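Local coordinates for putative immunoglobulin-blocking virulence protein (Mycoplasma mycoides subsp. capri, PDB 7ADK), which probably acts as a virulence factor that binds host immunoglobulin and blocks its action, at residues K251-D254 against V258-F261; S264-E269 against I288-Q293; F650-D655 against D705-Y710. All blocks are in the same frame, centred on the assembly; numbering follows the deposited sequence.

Contact 1. Residues K251-D254 against V258-F261; sequences KMLD and VINF
Met252 shows how one long, flexible side chain can fasten the last turn of a helix to the chain that has just left it: with three residues between the segments, its tip reaches Val258 and its shaft lies against Ile259. CB leaves the helix alongside the 258-261 segment, not at it, and the later atoms swing in. CG, anti to the backbone N (chi1 167°), is the first atom to arrive, 3.9 Å from Ile259 CD1. SD comes next, 3.8 Å from the same methyl carbon and 4.0 Å from Ile259 CA, so the sulfur rests on both the branch and the backbone of that residue. Bends at chi2 and chi3 then turn CE away from Ile259 toward Val258 CG1, at 3.8 Å, where the two side chains meet at about a right angle. Ile259 answers from its own side: its CD1 also lies 3.6 Å from Met252 O, and it approaches Leu253 at the CA atom. No hydrogen bond joins the segments, and the contact is apolar. Phe261 N bonds to Val258 O, at the start of the 3-10 segment that carries Ile259. Around this buried patch, Met252 also touches Ile320 of strand 318-320, Ile259 leans on Tyr270 of helix 270-273, and Leu253 faces Tyr284, Leu287 and Ile288 of helix 280-288.

Contact 2. Residues S264-E269 against I288-Q293; sequences SEAQKE and IANLDQ
Ser264 meets Asn290 and Asp292 where two loops join, one leading into helix 270-273 and the other leaving helix 280-288; the loops flank this helix-loop-helix unit, and the bonds between them close it. Polar groups carry the contact. Ser264 N donates to Asp292 OD1 at 3.0 Å, arriving from above the carboxylate plane, 77° out of it. Asp292 CG sits between its own backbone N and carbonyl carbon (chi1 49°), a torsion that brings OD1 to Ser264 N. Beside this bond, Ser264 CB and Asp292 CB lie 3.8 Å apart. The other oxygen, OD2, has a salt bridge to Lys295, so the two ends of the carboxylate serve different partners; that charge would probably help keep the group ionised. Ser264 OG lies 2.8 Å from Asn290 O, within hydrogen-bonding distance. The Asn290 amide spends its ND2 on Trp286 O in the preceding helix, while Ala266 CB packs against Asn290 CB and the amide beside it, about 4.0 Å away. On the 264-269 side a beta turn, closed by Lys268 N to Glu265 O, carries the chain toward helix 270-273. The carbonyl of Ser264 is engaged too: Gln267 NE2 donates to Ser264 O at 2.8 Å, nearly straight at 163°, and Ser264 O lies within 3° of the amide plane of Gln267.

Contact 3. Residues F650-D655 against D705-Y710; sequences FEISSD and DKYFEY
Phe650 and Ile652 both reach Tyr707, two strand residues on one helix residue, in an example of how a single tyrosine can bridge strand and helix. Phe650 CE2 comes over one face of the Tyr707 ring, 3.4 Å from its CE1, and the neighbouring CZ follows at 3.6 Å. The rings are oblique to each other, centroids 5.0 Å apart and planes at 34°. Ile652 meets the far end of the same ring: its CD1 lies 3.5 Å from Tyr707 OH and 4.1 Å from CZ. An extended side chain, with CG1 anti to the backbone N (chi1 -173°), delivers that methyl from the direction opposite to the tyrosine's own approach.

One shell further out, the hydroxyl of Tyr707 is hydrogen-bonded to Lys618 O, which gives the buried phenol a polar partner and helps fix the ring at its far end. Phe650 also meets the ring of Phe679. Backbone bonds from Phe650 and Ile652 to Arg689 tie their strand to strand 688-690, whose Ile688 touches both Ile652 and Tyr707. In the chain, helix 698-709 comes between the parallel neighbours 688-690 and 720-722, in a beta-alpha-beta crossover that also includes helix 712-715, and Tyr707 projects from it toward 650-652, an edge strand of the three-stranded sheet within this chain.

In the fold
Contacts 1 and 2 follow one another in a helical part of the chain and touch, their centres about 11 Å apart; Leu253 packs on Ile288 and Ile259 on Leu291, so helix 247-253, the loop after it and the end of helix 280-288 pack together. Contact 3 comes far later in sequence, at the three-stranded parallel sheet near the end of the modelled chain. Its centre lies about 63 Å from the centre of contact 1 and about 72 Å from that of contact 2, which stands on the opposite side of the chain's centre. The contacts thus sample two separate parts of an elongated molecule, one held by helices and loops, the other by a helix on strands.

Contact 1. Residues K251-D254 against V258-F261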
loop_
_atom_site.group_PDB
_atom_site.type_symbol
_atom_site.label_atom_id
_atom_site.label_comp_id
_atom_site.label_asym_id
_atom_site.label_seq_id
_atom_site.Cartn_x
_atom_site.Cartn_y
_atom_site.Cartn_z
ATOM N N LYS A 251 -39.143 20.002 0.167
ATOM C CA LYS A 251 -39.806 20.343 1.442
ATOM C C LYS A 251 -41.157 21.055 1.275
ATOM O O LYS A 251 -42.031 20.884 2.111
ATOM C CB LYS A 251 -38.854 21.197 2.298
ATOM C CG LYS A 251 -37.588 20.438 2.721
ATOM C CD LYS A 251 -36.711 21.276 3.655
ATOM C CE LYS A 251 -35.413 20.532 3.958
ATOM N NZ LYS A 251 -34.545 21.255 4.920
ATOM N N MET A 252 -41.339 21.811 0.194
ATOM C CA MET A 252 -42.629 22.331 -0.279
ATOM C C MET A 252 -43.369 21.318 -1.171
ATOM O O MET A 252 -44.577 21.157 -1.064
ATOM C CB MET A 252 -42.370 23.673 -0.985
ATOM C CG MET A 252 -43.524 24.230 -1.826
ATOM S SD MET A 252 -45.129 24.372 -1.020
ATOM C CE MET A 252 -44.736 25.489 0.326
ATOM N N LEU A 253 -42.636 20.628 -2.045
ATOM C CA LEU A 253 -43.139 19.775 -3.126
ATOM C C LEU A 253 -43.906 18.551 -2.617
ATOM O O LEU A 253 -44.883 18.145 -3.232
ATOM C CB LEU A 253 -41.921 19.349 -3.967
ATOM C CG LEU A 253 -42.093 19.375 -5.481
ATOM C CD1 LEU A 253 -42.375 20.790 -5.960
ATOM C CD2 LEU A 253 -40.800 18.892 -6.140
ATOM N N ASP A 254 -43.486 17.972 -1.493
ATOM C CA ASP A 254 -44.277 16.976 -0.765
ATOM C C ASP A 254 -45.502 17.662 -0.149
ATOM O O ASP A 254 -45.349 18.494 0.742
ATOM C CB ASP A 254 -43.421 16.288 0.304
ATOM C CG ASP A 254 -42.296 15.432 -0.271
ATOM O OD1 ASP A 254 -42.440 14.883 -1.383
ATOM O OD2 ASP A 254 -41.281 15.242 0.432
ATOM N N VAL A 258 -50.323 21.987 1.763
ATOM C CA VAL A 258 -49.901 23.357 1.414
ATOM C C VAL A 258 -49.679 23.574 -0.088
ATOM O O VAL A 258 -50.009 24.651 -0.582
ATOM C CB VAL A 258 -48.648 23.768 2.211
ATOM C CG1 VAL A 258 -48.222 25.207 1.909
ATOM C CG2 VAL A 258 -48.888 23.704 3.722
ATOM N N ILE A 259 -49.162 22.584 -0.832
ATOM C CA ILE A 259 -48.604 22.793 -2.194
ATOM C C ILE A 259 -49.542 23.504 -3.176
ATOM O O ILE A 259 -49.084 24.272 -4.020
ATOM C CB ILE A 259 -48.094 21.463 -2.788
ATOM C CG1 ILE A 259 -47.361 21.612 -4.133
ATOM C CG2 ILE A 259 -49.228 20.453 -3.005
ATOM C CD1 ILE A 259 -46.102 22.429 -4.099
ATOM N N ASN A 260 -50.854 23.308 -3.054
ATOM C CA ASN A 260 -51.811 23.851 -4.009
ATOM C C ASN A 260 -51.864 25.388 -4.009
ATOM O O ASN A 260 -52.157 25.982 -5.038
ATOM C CB ASN A 260 -53.185 23.231 -3.744
ATOM C CG ASN A 260 -54.122 23.447 -4.915
ATOM O OD1 ASN A 260 -53.774 23.229 -6.059
ATOM N ND2 ASN A 260 -55.325 23.873 -4.676
ATOM N N PHE A 261 -51.519 26.062 -2.912
ATOM C CA PHE A 261 -51.506 27.530 -2.864
ATOM C C PHE A 261 -50.332 28.192 -3.609
ATOM O O PHE A 261 -50.315 29.412 -3.752
ATOM C CB PHE A 261 -51.612 27.982 -1.405
ATOM C CG PHE A 261 -52.965 27.692 -0.795
ATOM C CD1 PHE A 261 -54.087 28.406 -1.242
ATOM C CD2 PHE A 261 -53.119 26.697 0.185
ATOM C CE1 PHE A 261 -55.355 28.136 -0.703
ATOM C CE2 PHE A 261 -54.383 26.434 0.732
ATOM C CZ PHE A 261 -55.501 27.154 0.288
#

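Contact 2. Residues S264-E269 against I288-Q293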
loop_
_atom_site.group_PDB
_atom_site.type_symbol
_atom_site.label_atom_id
_atom_site.label_comp_id
_atom_site.label_asym_id
_atom_site.label_seq_id
_atom_site.Cartn_x
_atom_site.Cartn_y
_atom_site.Cartn_z
ATOM N N SER A 264 -49.640 28.249 -9.460
ATOM C CA SER A 264 -50.086 29.059 -10.616
ATOM C C SER A 264 -51.534 28.783 -11.083
ATOM O O SER A 264 -52.420 28.560 -10.268
ATOM C CB SER A 264 -49.025 29.020 -11.731
ATOM O OG SER A 264 -49.014 27.817 -12.455
ATOM N N GLU A 265 -51.837 28.808 -12.383
ATOM C CA GLU A 265 -53.141 28.427 -12.953
ATOM C C GLU A 265 -53.371 26.906 -12.938
ATOM O O GLU A 265 -54.513 26.451 -12.927
ATOM C CB GLU A 265 -53.253 29.033 -14.362
ATOM C CG GLU A 265 -54.473 28.652 -15.220
ATOM C CD GLU A 265 -54.292 27.416 -16.128
ATOM O OE1 GLU A 265 -53.427 26.574 -15.892
ATOM O OE2 GLU A 265 -55.008 27.286 -17.122
ATOM N N ALA A 266 -52.303 26.115 -12.826
ATOM C CA ALA A 266 -52.379 24.663 -12.741
ATOM C C ALA A 266 -53.075 24.147 -11.463
ATOM O O ALA A 266 -53.300 22.949 -11.340
ATOM C CB ALA A 266 -50.969 24.105 -12.906
ATOM N N GLN A 267 -53.465 25.033 -10.546
ATOM C CA GLN A 267 -54.411 24.773 -9.460
ATOM C C GLN A 267 -55.751 24.178 -9.919
ATOM O O GLN A 267 -56.334 23.387 -9.183
ATOM C CB GLN A 267 -54.714 26.091 -8.739
ATOM C CG GLN A 267 -53.544 26.595 -7.900
ATOM C CD GLN A 267 -53.892 27.899 -7.195
ATOM O OE1 GLN A 267 -54.496 27.935 -6.139
ATOM N NE2 GLN A 267 -53.593 29.030 -7.778
ATOM N N LYS A 268 -56.261 24.520 -11.112
ATOM C CA LYS A 268 -57.460 23.872 -11.660
ATOM C C LYS A 268 -57.169 22.455 -12.161
ATOM O O LYS A 268 -58.000 21.569 -12.014
ATOM C CB LYS A 268 -58.097 24.752 -12.748
ATOM C CG LYS A 268 -58.800 25.979 -12.148
ATOM C CD LYS A 268 -59.723 26.702 -13.134
ATOM C CE LYS A 268 -59.004 27.444 -14.261
ATOM N NZ LYS A 268 -58.472 28.752 -13.823
ATOM N N GLU A 269 -56.008 22.216 -12.770
ATOM C CA GLU A 269 -55.637 20.892 -13.301
ATOM C C GLU A 269 -55.170 19.908 -12.215
ATOM O O GLU A 269 -55.452 18.716 -12.305
ATOM C CB GLU A 269 -54.546 21.039 -14.374
ATOM C CG GLU A 269 -55.052 21.670 -15.679
ATOM C CD GLU A 269 -54.062 21.487 -16.835
ATOM O OE1 GLU A 269 -52.863 21.790 -16.676
ATOM O OE2 GLU A 269 -54.470 21.056 -17.930
ATOM N N ILE A 288 -42.699 21.652 -9.832
ATOM C CA ILE A 288 -41.645 22.645 -10.084
ATOM C C ILE A 288 -41.821 23.359 -11.430
ATOM O O ILE A 288 -41.705 24.579 -11.481
ATOM C CB ILE A 288 -40.234 22.022 -9.945
ATOM C CG1 ILE A 288 -39.957 20.875 -10.934
ATOM C CG2 ILE A 288 -40.036 21.537 -8.516
ATOM C CD1 ILE A 288 -38.630 20.146 -10.761
ATOM N N ALA A 289 -42.200 22.657 -12.502
ATOM C CA ALA A 289 -42.462 23.264 -13.806
ATOM C C ALA A 289 -43.762 24.104 -13.889
ATOM O O ALA A 289 -44.062 24.647 -14.949
ATOM C CB ALA A 289 -42.420 22.168 -14.860
ATOM N N ASN A 290 -44.541 24.224 -12.802
ATOM C CA ASN A 290 -45.787 24.991 -12.703
ATOM C C ASN A 290 -45.947 25.817 -11.408
ATOM O O ASN A 290 -47.038 26.315 -11.151
ATOM C CB ASN A 290 -46.959 24.027 -12.856
ATOM C CG ASN A 290 -47.111 23.419 -14.230
ATOM O OD1 ASN A 290 -47.679 23.987 -15.136
ATOM N ND2 ASN A 290 -46.688 22.213 -14.407
ATOM N N LEU A 291 -44.902 25.975 -10.589
ATOM C CA LEU A 291 -44.845 26.902 -9.451
ATOM C C LEU A 291 -44.884 28.365 -9.947
ATOM O O LEU A 291 -44.211 28.701 -10.918
ATOM C CB LEU A 291 -43.537 26.639 -8.660
ATOM C CG LEU A 291 -43.694 26.013 -7.265
ATOM C CD1 LEU A 291 -44.225 24.593 -7.293
ATOM C CD2 LEU A 291 -42.364 25.968 -6.535
ATOM N N ASP A 292 -45.600 29.261 -9.267
ATOM C CA ASP A 292 -45.573 30.707 -9.515
ATOM C C ASP A 292 -44.592 31.474 -8.610
ATOM O O ASP A 292 -44.798 31.630 -7.407
ATOM C CB ASP A 292 -46.990 31.327 -9.521
ATOM C CG ASP A 292 -47.944 30.989 -8.361
ATOM O OD1 ASP A 292 -47.851 29.890 -7.770
ATOM O OD2 ASP A 292 -48.911 31.756 -8.145
ATOM N N GLN A 293 -43.547 32.031 -9.231
ATOM C CA GLN A 293 -42.491 32.833 -8.607
ATOM C C GLN A 293 -43.031 33.968 -7.720
ATOM O O GLN A 293 -42.454 34.287 -6.680
ATOM C CB GLN A 293 -41.587 33.357 -9.740
ATOM C CG GLN A 293 -40.577 34.420 -9.294
ATOM C CD GLN A 293 -39.390 34.647 -10.217
ATOM O OE1 GLN A 293 -39.169 33.976 -11.210
ATOM N NE2 GLN A 293 -38.557 35.598 -9.919
#

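Contact 3. Residues F650-D655 against D705-Y710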
loop_
_atom_site.group_PDB
_atom_site.type_symbol
_atom_site.label_atom_id
_atom_site.label_comp_id
_atom_site.label_asym_id
_atom_site.label_seq_id
_atom_site.Cartn_x
_atom_site.Cartn_y
_atom_site.Cartn_z
ATOM N N PHE A 650 11.328 0.750 26.472
ATOM C CA PHE A 650 11.381 2.196 26.628
ATOM C C PHE A 650 12.024 2.532 27.976
ATOM O O PHE A 650 11.376 2.492 29.015
ATOM C CB PHE A 650 9.978 2.789 26.455
ATOM C CG PHE A 650 9.907 4.278 26.715
ATOM C CD1 PHE A 650 10.677 5.162 25.942
ATOM C CD2 PHE A 650 9.102 4.778 27.749
ATOM C CE1 PHE A 650 10.645 6.536 26.213
ATOM C CE2 PHE A 650 9.070 6.149 28.018
ATOM C CZ PHE A 650 9.844 7.027 27.250
ATOM N N GLU A 651 13.315 2.835 27.971
ATOM C CA GLU A 651 14.051 3.251 29.159
ATOM C C GLU A 651 13.662 4.675 29.548
ATOM O O GLU A 651 13.713 5.594 28.727
ATOM C CB GLU A 651 15.562 3.088 28.917
ATOM C CG GLU A 651 16.422 3.052 30.185
ATOM C CD GLU A 651 16.749 4.414 30.799
ATOM O OE1 GLU A 651 16.715 5.449 30.101
ATOM O OE2 GLU A 651 17.089 4.455 31.999
ATOM N N ILE A 652 13.240 4.874 30.795
ATOM C CA ILE A 652 12.937 6.198 31.340
ATOM C C ILE A 652 13.391 6.297 32.802
ATOM O O ILE A 652 13.183 5.379 33.588
ATOM C CB ILE A 652 11.459 6.574 31.064
ATOM C CG1 ILE A 652 11.151 8.026 31.465
ATOM C CG2 ILE A 652 10.462 5.627 31.724
ATOM C CD1 ILE A 652 9.941 8.619 30.759
ATOM N N SER A 653 14.015 7.420 33.161
ATOM C CA SER A 653 14.343 7.772 34.546
ATOM C C SER A 653 13.066 7.949 35.389
ATOM O O SER A 653 11.950 7.991 34.874
ATOM C CB SER A 653 15.224 9.028 34.551
ATOM O OG SER A 653 15.746 9.323 35.825
ATOM N N SER A 654 13.173 8.212 36.686
ATOM C CA SER A 654 12.047 8.698 37.493
ATOM C C SER A 654 11.838 10.228 37.331
ATOM O O SER A 654 11.727 10.965 38.305
ATOM C CB SER A 654 12.217 8.219 38.938
ATOM O OG SER A 654 10.970 8.089 39.572
ATOM N N ASP A 655 11.788 10.735 36.095
ATOM C CA ASP A 655 11.293 12.083 35.745
ATOM C C ASP A 655 9.769 12.105 35.515
ATOM O O ASP A 655 9.180 13.150 35.264
ATOM C CB ASP A 655 12.011 12.659 34.505
ATOM C CG ASP A 655 11.520 12.105 33.164
ATOM O OD1 ASP A 655 11.169 10.918 33.126
ATOM O OD2 ASP A 655 11.486 12.842 32.150
ATOM N N ASP A 705 0.536 5.816 33.208
ATOM C CA ASP A 705 -0.660 5.298 32.532
ATOM C C ASP A 705 -0.701 5.657 31.046
ATOM O O ASP A 705 -0.961 4.798 30.202
ATOM C CB ASP A 705 -1.938 5.815 33.201
ATOM C CG ASP A 705 -2.125 5.397 34.658
ATOM O OD1 ASP A 705 -1.346 4.573 35.181
ATOM O OD2 ASP A 705 -3.114 5.858 35.269
ATOM N N LYS A 706 -0.350 6.898 30.703
ATOM C CA LYS A 706 -0.474 7.420 29.340
ATOM C C LYS A 706 0.429 6.711 28.343
ATOM O O LYS A 706 -0.019 6.450 27.236
ATOM C CB LYS A 706 -0.230 8.932 29.300
ATOM C CG LYS A 706 -1.045 9.777 30.285
ATOM C CD LYS A 706 -2.489 9.307 30.506
ATOM C CE LYS A 706 -3.246 10.230 31.457
ATOM N NZ LYS A 706 -3.524 11.547 30.863
ATOM N N TYR A 707 1.660 6.350 28.708
ATOM C CA TYR A 707 2.526 5.567 27.821
ATOM C C TYR A 707 1.974 4.169 27.512
ATOM O O TYR A 707 2.256 3.649 26.444
ATOM C CB TYR A 707 3.933 5.420 28.395
ATOM C CG TYR A 707 4.796 6.659 28.436
ATOM C CD1 TYR A 707 5.573 7.035 27.323
ATOM C CD2 TYR A 707 4.888 7.389 29.627
ATOM C CE1 TYR A 707 6.425 8.149 27.404
ATOM C CE2 TYR A 707 5.749 8.493 29.712
ATOM C CZ TYR A 707 6.516 8.875 28.608
ATOM O OH TYR A 707 7.366 9.916 28.730
ATOM N N PHE A 708 1.205 3.545 28.406
ATOM C CA PHE A 708 0.547 2.276 28.102
ATOM C C PHE A 708 -0.758 2.479 27.326
ATOM O O PHE A 708 -1.031 1.735 26.397
ATOM C CB PHE A 708 0.325 1.499 29.404
ATOM C CG PHE A 708 1.605 0.984 30.023
ATOM C CD1 PHE A 708 2.370 0.033 29.329
ATOM C CD2 PHE A 708 2.011 1.405 31.299
ATOM C CE1 PHE A 708 3.555 -0.462 29.886
ATOM C CE2 PHE A 708 3.187 0.898 31.868
ATOM C CZ PHE A 708 3.965 -0.023 31.152
ATOM N N GLU A 709 -1.549 3.495 27.648
ATOM C CA GLU A 709 -2.837 3.760 27.021
ATOM C C GLU A 709 -2.691 4.284 25.584
ATOM O O GLU A 709 -3.325 3.756 24.671
ATOM C CB GLU A 709 -3.624 4.716 27.915
ATOM C CG GLU A 709 -5.071 4.912 27.480
ATOM C CD GLU A 709 -5.817 5.928 28.352
ATOM O OE1 GLU A 709 -5.310 6.339 29.404
ATOM O OE2 GLU A 709 -6.931 6.330 27.990
ATOM N N TYR A 710 -1.851 5.291 25.362
ATOM C CA TYR A 710 -1.769 6.017 24.095
ATOM C C TYR A 710 -0.845 5.357 23.066
ATOM O O TYR A 710 -0.830 5.787 21.919
ATOM C CB TYR A 710 -1.371 7.475 24.375
ATOM C CG TYR A 710 -2.276 8.296 25.291
ATOM C CD1 TYR A 710 -3.593 7.898 25.590
ATOM C CD2 TYR A 710 -1.791 9.501 25.832
ATOM C CE1 TYR A 710 -4.396 8.666 26.446
ATOM C CE2 TYR A 710 -2.591 10.277 26.691
ATOM C CZ TYR A 710 -3.896 9.851 27.009
ATOM O OH TYR A 710 -4.668 10.569 27.865
#